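Local coordinates for ABC transporter, substrate-binding protein (Streptococcus pneumoniae, PDB 5G5Y) that captures short- and long-chain fructooligosaccharides, preferring tetrasaccharides and larger, and serves as the solute-binding component of the FusABC-MsmK ABC importer, at residues Lys162-Glu165 / Ala166-Asn169; Asp225-Lys228 / Glu229-Phe233; Leu405-Ile408 / Lys409-Val413; Asp464-Lys467 / Lys468-Lys472. All blocks are in the same frame, centred on the assembly; numbering follows the deposited sequence.

Contact 1: residues Lys162-Glu165 / Ala166-Asn169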
loop_
_atom_site.group_PDB
_atom_site.type_symbol
_atom_site.label_atom_id
_atom_site.label_comp_id
_atom_site.label_asym_id
_atom_site.label_seq_id
_atom_site.Cartn_x
_atom_site.Cartn_y
_atom_site.Cartn_z
ATOM N N LYS A 162 -13.032 3.653 29.431
ATOM C CA LYS A 162 -14.109 3.043 30.263
ATOM C C LYS A 162 -14.556 1.697 29.702
ATOM O O LYS A 162 -14.664 0.719 30.417
ATOM C CB LYS A 162 -15.325 3.979 30.410
ATOM C CG LYS A 162 -15.051 5.311 31.119
ATOM C CD LYS A 162 -16.325 6.139 31.313
ATOM C CE LYS A 162 -16.043 7.630 31.564
ATOM N NZ LYS A 162 -15.951 8.441 30.299
ATOM N N VAL A 163 -14.736 1.619 28.389
ATOM C CA VAL A 163 -15.028 0.349 27.738
ATOM C C VAL A 163 -13.935 -0.697 27.891
ATOM O O VAL A 163 -14.221 -1.891 28.120
ATOM C CB VAL A 163 -15.360 0.590 26.233
ATOM C CG1 VAL A 163 -15.251 -0.666 25.401
ATOM C CG2 VAL A 163 -16.735 1.186 26.135
ATOM N N LEU A 164 -12.672 -0.295 27.717
ATOM C CA LEU A 164 -11.595 -1.250 27.876
ATOM C C LEU A 164 -11.506 -1.783 29.333
ATOM O O LEU A 164 -11.178 -2.951 29.553
ATOM C CB LEU A 164 -10.249 -0.630 27.460
ATOM C CG LEU A 164 -10.167 -0.202 25.976
ATOM C CD1 LEU A 164 -8.886 0.556 25.731
ATOM C CD2 LEU A 164 -10.272 -1.369 25.019
ATOM N N GLU A 165 -11.752 -0.919 30.300
ATOM C CA GLU A 165 -11.762 -1.352 31.729
ATOM C C GLU A 165 -12.874 -2.355 32.011
ATOM O O GLU A 165 -12.647 -3.338 32.724
ATOM C CB GLU A 165 -11.887 -0.157 32.629
ATOM C CG GLU A 165 -10.600 0.637 32.611
ATOM C CD GLU A 165 -10.617 1.833 33.517
ATOM O OE1 GLU A 165 -11.577 2.617 33.452
ATOM O OE2 GLU A 165 -9.625 1.992 34.254
ATOM N N ALA A 166 -14.032 -2.125 31.412
ATOM C CA ALA A 166 -15.163 -3.091 31.472
ATOM C C ALA A 166 -14.821 -4.413 30.782
ATOM O O ALA A 166 -15.114 -5.493 31.318
ATOM C CB ALA A 166 -16.428 -2.475 30.896
ATOM N N PHE A 167 -14.157 -4.355 29.624
ATOM C CA PHE A 167 -13.618 -5.564 29.001
ATOM C C PHE A 167 -12.600 -6.268 29.905
ATOM O O PHE A 167 -12.547 -7.494 29.952
ATOM C CB PHE A 167 -12.888 -5.268 27.674
ATOM C CG PHE A 167 -13.766 -4.807 26.535
ATOM C CD1 PHE A 167 -15.171 -4.892 26.565
ATOM C CD2 PHE A 167 -13.161 -4.351 25.374
ATOM C CE1 PHE A 167 -15.928 -4.477 25.483
ATOM C CE2 PHE A 167 -13.918 -3.948 24.282
ATOM C CZ PHE A 167 -15.297 -4.024 24.325
ATOM N N LYS A 168 -11.742 -5.496 30.565
ATOM C CA LYS A 168 -10.712 -6.089 31.429
ATOM C C LYS A 168 -11.335 -6.847 32.606
ATOM O O LYS A 168 -10.944 -7.966 32.879
ATOM C CB LYS A 168 -9.744 -5.014 31.952
ATOM C CG LYS A 168 -8.469 -5.537 32.617
ATOM C CD LYS A 168 -7.778 -4.403 33.370
ATOM C CE LYS A 168 -6.867 -4.881 34.465
ATOM N NZ LYS A 168 -5.703 -5.601 33.887
ATOM N N ASN A 169 -12.274 -6.200 33.290
ATOM C CA ASN A 169 -12.779 -6.654 34.601
ATOM C C ASN A 169 -14.144 -7.334 34.534
ATOM O O ASN A 169 -14.567 -7.928 35.516
ATOM C CB ASN A 169 -12.934 -5.452 35.535
ATOM C CG ASN A 169 -11.641 -4.667 35.705
ATOM O OD1 ASN A 169 -10.569 -5.242 35.786
ATOM N ND2 ASN A 169 -11.749 -3.335 35.742
#
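Val-163 and Phe-167, one helical turn apart, lie side by side on the buried flank of the helix and make the dense part of this contact. The methyl CG1 of Val-163 sits over the face of the Phe-167 ring, 3.8 Å from its centroid and 23° off the ring normal, a CH-pi contact in which CG1 comes nearest to CZ of Phe-167 at 3.5 Å. With CG1 anti to the backbone N of Val-163 (chi1 162°), this branch, not CG2, is the one laid against the phenyl group. The carbonyl O of Val-163 also stands over a face of the ring, near its rim, while accepting the hydrogen bond from Phe-167 N at 2.9 Å. Leu-164 is more distant: its CD2 meets CD2 of Phe-167 obliquely at 4.2 Å.

The i to i+4 pairing of Val-163 with Phe-167 belongs to helix 157-169, whose last residues lead toward the calcium-binding segment that includes Asp-171. Trp-145 meets the Phe-167 ring edge-to-face, and Leu-146 of helix 143-148 packs on both Val-163 and Phe-167.

The other flank is looser. Lys-162 is exposed and takes little part, whereas Lys-168, its end leading outward, is tied by NZ to the carbonyl O of Gly-241. On exposed Asn-169, the backbone N bonds the O of Glu-165 at 2.9 Å, while ND2 approaches that oxygen at too poor an angle.

Contact 2: residues Asp225-Lys228 / Glu229-Phe233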
loop_
_atom_site.group_PDB
_atom_site.type_symbol
_atom_site.label_atom_id
_atom_site.label_comp_id
_atom_site.label_asym_id
_atom_site.label_seq_id
_atom_site.Cartn_x
_atom_site.Cartn_y
_atom_site.Cartn_z
ATOM N N ASP A 225 3.318 18.395 19.450
ATOM C CA ASP A 225 2.655 18.267 20.763
ATOM C C ASP A 225 1.499 17.263 20.713
ATOM O O ASP A 225 1.243 16.571 21.691
ATOM C CB ASP A 225 2.129 19.611 21.225
ATOM C CG ASP A 225 3.247 20.599 21.552
ATOM O OD1 ASP A 225 4.443 20.201 21.580
ATOM O OD2 ASP A 225 2.903 21.771 21.807
ATOM N N ASN A 226 0.816 17.189 19.568
ATOM C CA ASN A 226 -0.325 16.251 19.379
ATOM C C ASN A 226 0.094 14.813 19.500
ATOM O O ASN A 226 -0.635 13.996 20.008
ATOM C CB ASN A 226 -0.995 16.440 18.007
ATOM C CG ASN A 226 -1.198 17.892 17.659
ATOM O OD1 ASN A 226 -0.207 18.598 17.405
ATOM N ND2 ASN A 226 -2.451 18.388 17.715
ATOM N N TYR A 227 1.283 14.514 18.982
ATOM C CA TYR A 227 1.825 13.183 19.006
ATOM C C TYR A 227 2.175 12.782 20.445
ATOM O O TYR A 227 1.936 11.654 20.834
ATOM C CB TYR A 227 3.063 13.142 18.149
ATOM C CG TYR A 227 3.765 11.834 18.021
ATOM C CD1 TYR A 227 4.719 11.471 18.940
ATOM C CD2 TYR A 227 3.544 10.984 16.918
ATOM C CE1 TYR A 227 5.439 10.303 18.790
ATOM C CE2 TYR A 227 4.242 9.776 16.788
ATOM C CZ TYR A 227 5.193 9.459 17.727
ATOM O OH TYR A 227 5.919 8.284 17.620
ATOM N N LYS A 228 2.767 13.716 21.187
ATOM C CA LYS A 228 3.041 13.526 22.618
ATOM C C LYS A 228 1.744 13.182 23.376
ATOM O O LYS A 228 1.748 12.248 24.172
ATOM C CB LYS A 228 3.763 14.743 23.204
ATOM C CG LYS A 228 3.887 14.701 24.715
ATOM C CD LYS A 228 4.855 15.735 25.241
ATOM C CE LYS A 228 4.222 17.080 25.412
ATOM N NZ LYS A 228 5.073 17.882 26.346
ATOM N N GLU A 229 0.652 13.907 23.104
ATOM C CA GLU A 229 -0.635 13.606 23.727
ATOM C C GLU A 229 -1.147 12.214 23.366
ATOM O O GLU A 229 -1.724 11.543 24.215
ATOM C CB GLU A 229 -1.698 14.704 23.436
ATOM C CG GLU A 229 -1.314 16.082 23.951
ATOM C CD GLU A 229 -1.059 16.113 25.462
ATOM O OE1 GLU A 229 -1.874 15.550 26.224
ATOM O OE2 GLU A 229 -0.015 16.645 25.871
ATOM N N GLY A 230 -0.963 11.787 22.111
ATOM C CA GLY A 230 -1.286 10.442 21.694
ATOM C C GLY A 230 -0.514 9.406 22.470
ATOM O O GLY A 230 -1.058 8.408 22.937
ATOM N N VAL A 231 0.779 9.630 22.598
ATOM C CA VAL A 231 1.623 8.712 23.338
ATOM C C VAL A 231 1.170 8.650 24.803
ATOM O O VAL A 231 1.072 7.556 25.366
ATOM C CB VAL A 231 3.132 9.066 23.226
ATOM C CG1 VAL A 231 3.950 8.108 24.082
ATOM C CG2 VAL A 231 3.604 8.975 21.796
ATOM N N LYS A 232 0.851 9.798 25.382
ATOM C CA LYS A 232 0.412 9.867 26.777
ATOM C C LYS A 232 -0.897 9.093 26.941
ATOM O O LYS A 232 -1.105 8.459 27.965
ATOM C CB LYS A 232 0.256 11.295 27.236
ATOM C CG LYS A 232 1.608 11.964 27.393
ATOM C CD LYS A 232 1.461 13.420 27.754
ATOM C CE LYS A 232 1.041 13.555 29.201
ATOM N NZ LYS A 232 1.475 14.867 29.748
ATOM N N PHE A 233 -1.719 9.076 25.895
ATOM C CA PHE A 233 -2.974 8.295 25.939
ATOM C C PHE A 233 -2.699 6.785 25.969
ATOM O O PHE A 233 -3.242 6.060 26.814
ATOM C CB PHE A 233 -3.902 8.653 24.750
ATOM C CG PHE A 233 -5.135 7.807 24.684
ATOM C CD1 PHE A 233 -6.187 8.021 25.586
ATOM C CD2 PHE A 233 -5.268 6.813 23.730
ATOM C CE1 PHE A 233 -7.318 7.221 25.557
ATOM C CE2 PHE A 233 -6.429 6.013 23.688
ATOM C CZ PHE A 233 -7.449 6.233 24.586
HETATM O O HOH W 1 1.606 18.164 24.195
#
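Tyr-227 and Val-231 meet at a slant on the buried side of the helix. The CG2 methyl of Val-231 comes to 3.8 Å from CE1 of Tyr-227, approaching the ring obliquely. The ring is placed by chi1 of -179°, which sets CG of Tyr-227 anti to the backbone N. The same methyl packs 3.3 Å from the carbonyl O of Tyr-227, the oxygen that accepts the backbone hydrogen bond from Val-231 N.

Lys-228 and Lys-232 are arranged differently: their chains run alongside one another in the same direction, with CG of Lys-228 4.1 Å from CD of Lys-232. Their ammonium groups stay 5.8 Å apart, NZ to NZ, and each has its own partner. Lys-228 makes a cation-pi contact with Trp-463, and Lys-232 a salt bridge with Asp-460.

Glu-229 folds back instead. Bent at chi2 (-58°), it brings its carboxylate round toward the first turn, where a water donates to both Glu-229 OE2, at 2.8 Å, and Asp-225 O, at 3.0 Å. That carbonyl thus takes a second donor besides Glu-229 N.

All this lies in the first turns of helix 225-239, directly after the second calcium site, to which Asn-224 belongs. Tyr-227 and Val-231 pack against Arg-450 of helix 429-455, Ile-459 of helix 459-472 touches Val-231 and both lysines, and Phe-233 reaches helix 157-169.

Contact 3: residues Leu405-Ile408 / Lys409-Val413; sequences LDLI and KEYYV
The apolar contacts begin with Leu-407 and Tyr-411, which run side by side and point the same way. CD2 of Leu-407 meets the tyrosine ring at its edge, in the ring plane, 3.9 Å from CE2 of Tyr-411. The same ring is met differently by its sequence neighbour: CG of Glu-410 lies above one face, near the rim. Ile-408 spreads its two branches between two partners. Its CG1, anti to the carbonyl carbon (chi1 -71°), slants toward the Tyr-412 ring and comes 4.1 Å from CD2 of Tyr-412. Its CG2 meets CG2 of Val-413 at 3.9 Å, the two side chains crossing at about a right angle.

Among the backbone bonds, Ile-408 O stands out because two amides grip it. Tyr-412 N donates at 2.9 Å and Val-413 N at 3.0 Å, reaching the oxygen from opposite faces of the carbonyl plane. The Val-413 bond is the straighter, 161° at the hydrogen against 148° for Tyr-412. An i to i+5 bond of this kind marks a wider, pi-type turn, here at the C-terminal part of helix 399-412, and Val-413 meets Ile-408 in this turn. The helix packs on the sheet containing strands 138-142 and 282-284: Met-138 and Val-284 each touch both Leu-407 and Tyr-412. Ile-408 also lies near Trp-270, a substrate-binding residue.

Ionic contacts occupy the exposed side. Asp-406 pairs with Lys-402 one turn earlier, while Lys-409 reaches Glu-130 in a salt bridge.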
loop_
_atom_site.group_PDB
_atom_site.type_symbol
_atom_site.label_atom_id
_atom_site.label_comp_id
_atom_site.label_asym_id
_atom_site.label_seq_id
_atom_site.Cartn_x
_atom_site.Cartn_y
_atom_site.Cartn_z
ATOM N N LEU A 405 -13.577 -0.470 0.950
ATOM C CA LEU A 405 -13.828 0.896 0.462
ATOM C C LEU A 405 -15.045 1.506 1.080
ATOM O O LEU A 405 -15.042 2.689 1.435
ATOM C CB LEU A 405 -14.038 0.945 -1.069
ATOM C CG LEU A 405 -12.802 0.938 -1.911
ATOM C CD1 LEU A 405 -13.166 0.937 -3.401
ATOM C CD2 LEU A 405 -11.960 2.165 -1.630
ATOM N N ASP A 406 -16.113 0.721 1.171
ATOM C CA ASP A 406 -17.345 1.234 1.732
ATOM C C ASP A 406 -17.189 1.551 3.234
ATOM O O ASP A 406 -17.690 2.579 3.665
ATOM C CB ASP A 406 -18.483 0.240 1.508
ATOM C CG ASP A 406 -18.927 0.145 0.039
ATOM O OD1 ASP A 406 -18.555 0.977 -0.819
ATOM O OD2 ASP A 406 -19.708 -0.788 -0.232
ATOM N N LEU A 407 -16.449 0.739 3.995
ATOM C CA LEU A 407 -16.138 1.075 5.391
ATOM C C LEU A 407 -15.337 2.376 5.495
ATOM O O LEU A 407 -15.631 3.239 6.322
ATOM C CB LEU A 407 -15.342 -0.037 6.082
ATOM C CG LEU A 407 -16.051 -1.407 6.249
ATOM C CD1 LEU A 407 -15.159 -2.430 6.918
ATOM C CD2 LEU A 407 -17.322 -1.253 7.041
ATOM N N ILE A 408 -14.313 2.515 4.645
ATOM C CA ILE A 408 -13.493 3.725 4.616
ATOM C C ILE A 408 -14.362 4.973 4.399
ATOM O O ILE A 408 -14.233 5.980 5.126
ATOM C CB ILE A 408 -12.345 3.599 3.596
ATOM C CG1 ILE A 408 -11.309 2.601 4.129
ATOM C CG2 ILE A 408 -11.701 4.945 3.292
ATOM C CD1 ILE A 408 -10.328 2.139 3.086
ATOM N N LYS A 409 -15.244 4.896 3.409
ATOM C CA LYS A 409 -16.132 5.977 3.111
ATOM C C LYS A 409 -17.089 6.326 4.272
ATOM O O LYS A 409 -17.290 7.505 4.556
ATOM C CB LYS A 409 -16.947 5.681 1.838
ATOM C CG LYS A 409 -17.547 6.971 1.302
ATOM C CD LYS A 409 -18.451 6.763 0.101
ATOM C CE LYS A 409 -18.948 8.106 -0.488
ATOM N NZ LYS A 409 -18.116 9.306 -0.135
ATOM N N GLU A 410 -17.705 5.299 4.865
ATOM C CA GLU A 410 -18.690 5.430 5.954
ATOM C C GLU A 410 -18.058 5.996 7.240
ATOM O O GLU A 410 -18.600 6.935 7.818
ATOM C CB GLU A 410 -19.261 4.044 6.280
ATOM C CG GLU A 410 -20.221 3.954 7.458
ATOM C CD GLU A 410 -20.849 2.557 7.638
ATOM O OE1 GLU A 410 -20.462 1.576 6.937
ATOM O OE2 GLU A 410 -21.716 2.431 8.530
ATOM N N TYR A 411 -16.909 5.448 7.643
ATOM C CA TYR A 411 -16.321 5.772 8.951
ATOM C C TYR A 411 -15.265 6.879 8.939
ATOM O O TYR A 411 -15.151 7.618 9.916
ATOM C CB TYR A 411 -15.717 4.520 9.578
ATOM C CG TYR A 411 -16.777 3.544 10.021
ATOM C CD1 TYR A 411 -17.495 3.758 11.206
ATOM C CD2 TYR A 411 -17.095 2.417 9.252
ATOM C CE1 TYR A 411 -18.502 2.881 11.607
ATOM C CE2 TYR A 411 -18.096 1.527 9.656
ATOM C CZ TYR A 411 -18.774 1.743 10.847
ATOM O OH TYR A 411 -19.762 0.824 11.276
ATOM N N TYR A 412 -14.467 6.956 7.879
ATOM C CA TYR A 412 -13.217 7.754 7.936
ATOM C C TYR A 412 -13.184 8.992 7.053
ATOM O O TYR A 412 -12.709 10.052 7.464
ATOM C CB TYR A 412 -12.023 6.899 7.609
ATOM C CG TYR A 412 -11.852 5.639 8.389
ATOM C CD1 TYR A 412 -12.095 5.586 9.760
ATOM C CD2 TYR A 412 -11.414 4.490 7.757
ATOM C CE1 TYR A 412 -11.944 4.423 10.471
ATOM C CE2 TYR A 412 -11.197 3.320 8.468
ATOM C CZ TYR A 412 -11.447 3.293 9.829
ATOM O OH TYR A 412 -11.264 2.119 10.530
ATOM N N VAL A 413 -13.652 8.864 5.817
ATOM C CA VAL A 413 -13.599 9.965 4.884
ATOM C C VAL A 413 -14.144 11.313 5.403
ATOM O O VAL A 413 -13.482 12.332 5.209
ATOM C CB VAL A 413 -14.196 9.559 3.544
ATOM C CG1 VAL A 413 -14.415 10.766 2.621
ATOM C CG2 VAL A 413 -13.260 8.542 2.892
#

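Contact 4: residues Asp464-Lys467 / Lys468-Lys472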
loop_
_atom_site.group_PDB
_atom_site.type_symbol
_atom_site.label_atom_id
_atom_site.label_comp_id
_atom_site.label_asym_id
_atom_site.label_seq_id
_atom_site.Cartn_x
_atom_site.Cartn_y
_atom_site.Cartn_z
ATOM N N ASP A 464 11.753 17.132 25.105
ATOM C CA ASP A 464 12.602 18.185 24.512
ATOM C C ASP A 464 13.934 17.620 24.008
ATOM O O ASP A 464 14.355 17.934 22.874
ATOM C CB ASP A 464 12.815 19.378 25.469
ATOM C CG ASP A 464 11.612 20.312 25.541
ATOM O OD1 ASP A 464 10.626 20.152 24.774
ATOM O OD2 ASP A 464 11.652 21.241 26.378
ATOM N N ASP A 465 14.566 16.738 24.779
ATOM C CA ASP A 465 15.833 16.135 24.299
ATOM C C ASP A 465 15.626 15.212 23.085
ATOM O O ASP A 465 16.504 15.065 22.236
ATOM C CB ASP A 465 16.546 15.321 25.378
ATOM C CG ASP A 465 17.253 16.192 26.421
ATOM O OD1 ASP A 465 17.393 17.400 26.235
ATOM O OD2 ASP A 465 17.680 15.636 27.447
ATOM N N TYR A 466 14.478 14.547 23.045
ATOM C CA TYR A 466 14.135 13.692 21.913
ATOM C C TYR A 466 14.053 14.494 20.638
ATOM O O TYR A 466 14.599 14.084 19.638
ATOM C CB TYR A 466 12.829 12.967 22.192
ATOM C CG TYR A 466 11.972 12.515 21.014
ATOM C CD1 TYR A 466 12.201 11.287 20.395
ATOM C CD2 TYR A 466 10.864 13.266 20.606
ATOM C CE1 TYR A 466 11.384 10.821 19.348
ATOM C CE2 TYR A 466 10.041 12.817 19.575
ATOM C CZ TYR A 466 10.297 11.597 18.954
ATOM O OH TYR A 466 9.470 11.138 17.986
ATOM N N LYS A 467 13.367 15.629 20.678
ATOM C CA LYS A 467 13.307 16.496 19.504
ATOM C C LYS A 467 14.700 16.988 19.085
ATOM O O LYS A 467 15.006 17.003 17.900
ATOM C CB LYS A 467 12.375 17.678 19.735
ATOM C CG LYS A 467 10.920 17.255 19.831
ATOM C CD LYS A 467 9.970 18.448 19.808
ATOM C CE LYS A 467 10.101 19.357 21.025
ATOM N NZ LYS A 467 9.218 20.532 20.819
ATOM N N LYS A 468 15.561 17.294 20.054
ATOM C CA LYS A 468 16.950 17.640 19.747
ATOM C C LYS A 468 17.713 16.502 19.050
ATOM O O LYS A 468 18.535 16.735 18.155
ATOM C CB LYS A 468 17.709 18.031 21.038
ATOM C CG LYS A 468 17.237 19.325 21.676
ATOM C CD LYS A 468 18.108 19.620 22.903
ATOM C CE LYS A 468 17.556 20.727 23.787
ATOM N NZ LYS A 468 16.962 21.818 22.977
ATOM N N GLU A 469 17.457 15.276 19.487
ATOM C CA GLU A 469 18.080 14.095 18.911
ATOM C C GLU A 469 17.625 13.909 17.439
ATOM O O GLU A 469 18.420 13.600 16.576
ATOM C CB GLU A 469 17.720 12.871 19.750
ATOM C CG GLU A 469 18.746 11.826 19.755
ATOM C CD GLU A 469 20.091 12.287 20.344
ATOM O OE1 GLU A 469 20.203 13.191 21.187
ATOM O OE2 GLU A 469 21.025 11.628 19.981
ATOM N N LEU A 470 16.343 14.155 17.178
ATOM C CA LEU A 470 15.829 14.117 15.825
ATOM C C LEU A 470 16.521 15.130 14.930
ATOM O O LEU A 470 16.812 14.831 13.771
ATOM C CB LEU A 470 14.298 14.334 15.819
ATOM C CG LEU A 470 13.421 13.267 16.442
ATOM C CD1 LEU A 470 11.951 13.645 16.292
ATOM C CD2 LEU A 470 13.669 11.913 15.834
ATOM N N GLU A 471 16.797 16.316 15.458
ATOM C CA GLU A 471 17.545 17.320 14.694
ATOM C C GLU A 471 18.995 16.902 14.496
ATOM O O GLU A 471 19.522 17.099 13.415
ATOM C CB GLU A 471 17.467 18.725 15.303
ATOM C CG GLU A 471 18.211 19.798 14.504
ATOM C CD GLU A 471 17.819 19.821 13.011
ATOM O OE1 GLU A 471 16.692 19.355 12.657
ATOM O OE2 GLU A 471 18.617 20.293 12.175
ATOM N N LYS A 472 19.633 16.297 15.491
ATOM C CA LYS A 472 20.965 15.741 15.252
ATOM C C LYS A 472 20.990 14.709 14.127
ATOM O O LYS A 472 21.995 14.593 13.420
ATOM C CB LYS A 472 21.549 15.121 16.509
ATOM C CG LYS A 472 21.897 16.139 17.585
ATOM C CD LYS A 472 22.175 15.389 18.872
ATOM C CE LYS A 472 22.279 16.270 20.088
ATOM N NZ LYS A 472 22.557 15.375 21.249
HETATM O O HOH W 2 19.213 15.319 22.732
#
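Asp-465 O is gripped twice, by the backbone N of Glu-469 at 2.9 Å and by a water that donates to it at 2.8 Å. The same water gives its other hydrogen to Glu-469 OE1, also at 2.8 Å, and thereby links the glutamate side chain to the carbonyl one turn earlier. A bend at chi2 (62°) carries the carboxylate to this position. Glu-469 OE1 has a further donor in Lys-472 NZ, 3.2 Å away in a salt bridge on the syn side and 34° out of the carboxylate plane.

On the buried side, Leu-470 lays its CD1 methyl over one face of the Tyr-466 ring, displaced toward the rim where the hydroxyl is attached. CD1 of Leu-470 is 4.1 Å from the centroid of the Tyr-466 ring, 26° off the normal, and comes within 3.7 Å of CZ. The tyrosine hydroxyl is hydrogen-bonded to the carbonyl O of Ala-222, which ties down the hydroxyl end. Asp-465 and Lys-468 only approach each other: OD1 of Asp-465 lies nearest CD and CE of Lys-468, at 4.1 Å, with NZ 5.5 Å away.

Tyr-445 and Ile-446 of helix 429-455 pack against Leu-470, and Trp-453 meets the Tyr-466 ring edge-to-face. The arrangement is that of an amphipathic helix, 459-472, laid beside a longer one, with Leu-470 near Phe-220 and Lys-467 near Asp-223 of the second calcium site.

Overall arrangement
All four contacts are single-helix turns, met in order along the chain on helices 157-169, 225-239, 399-412 and 459-472. Contacts 2 and 4 are the closest pair, with centres 16 Å apart; they touch where Tyr-227 CE1 lies 4.2 Å from Tyr-466 OH, and both pack on helix 429-455 beside the second calcium site. Contact 1, near the first calcium site, has its centre 22 Å from that of contact 2, and Phe-233 bridges their helices. Contact 3 stands apart, 25 Å or more from the others between centres, against the sheet of strands 138-142 and 282-284, near substrate-binding Trp-270. Three contacts thus lie near the calcium sites; calcium binding is essential for substrate translocation by the transporter.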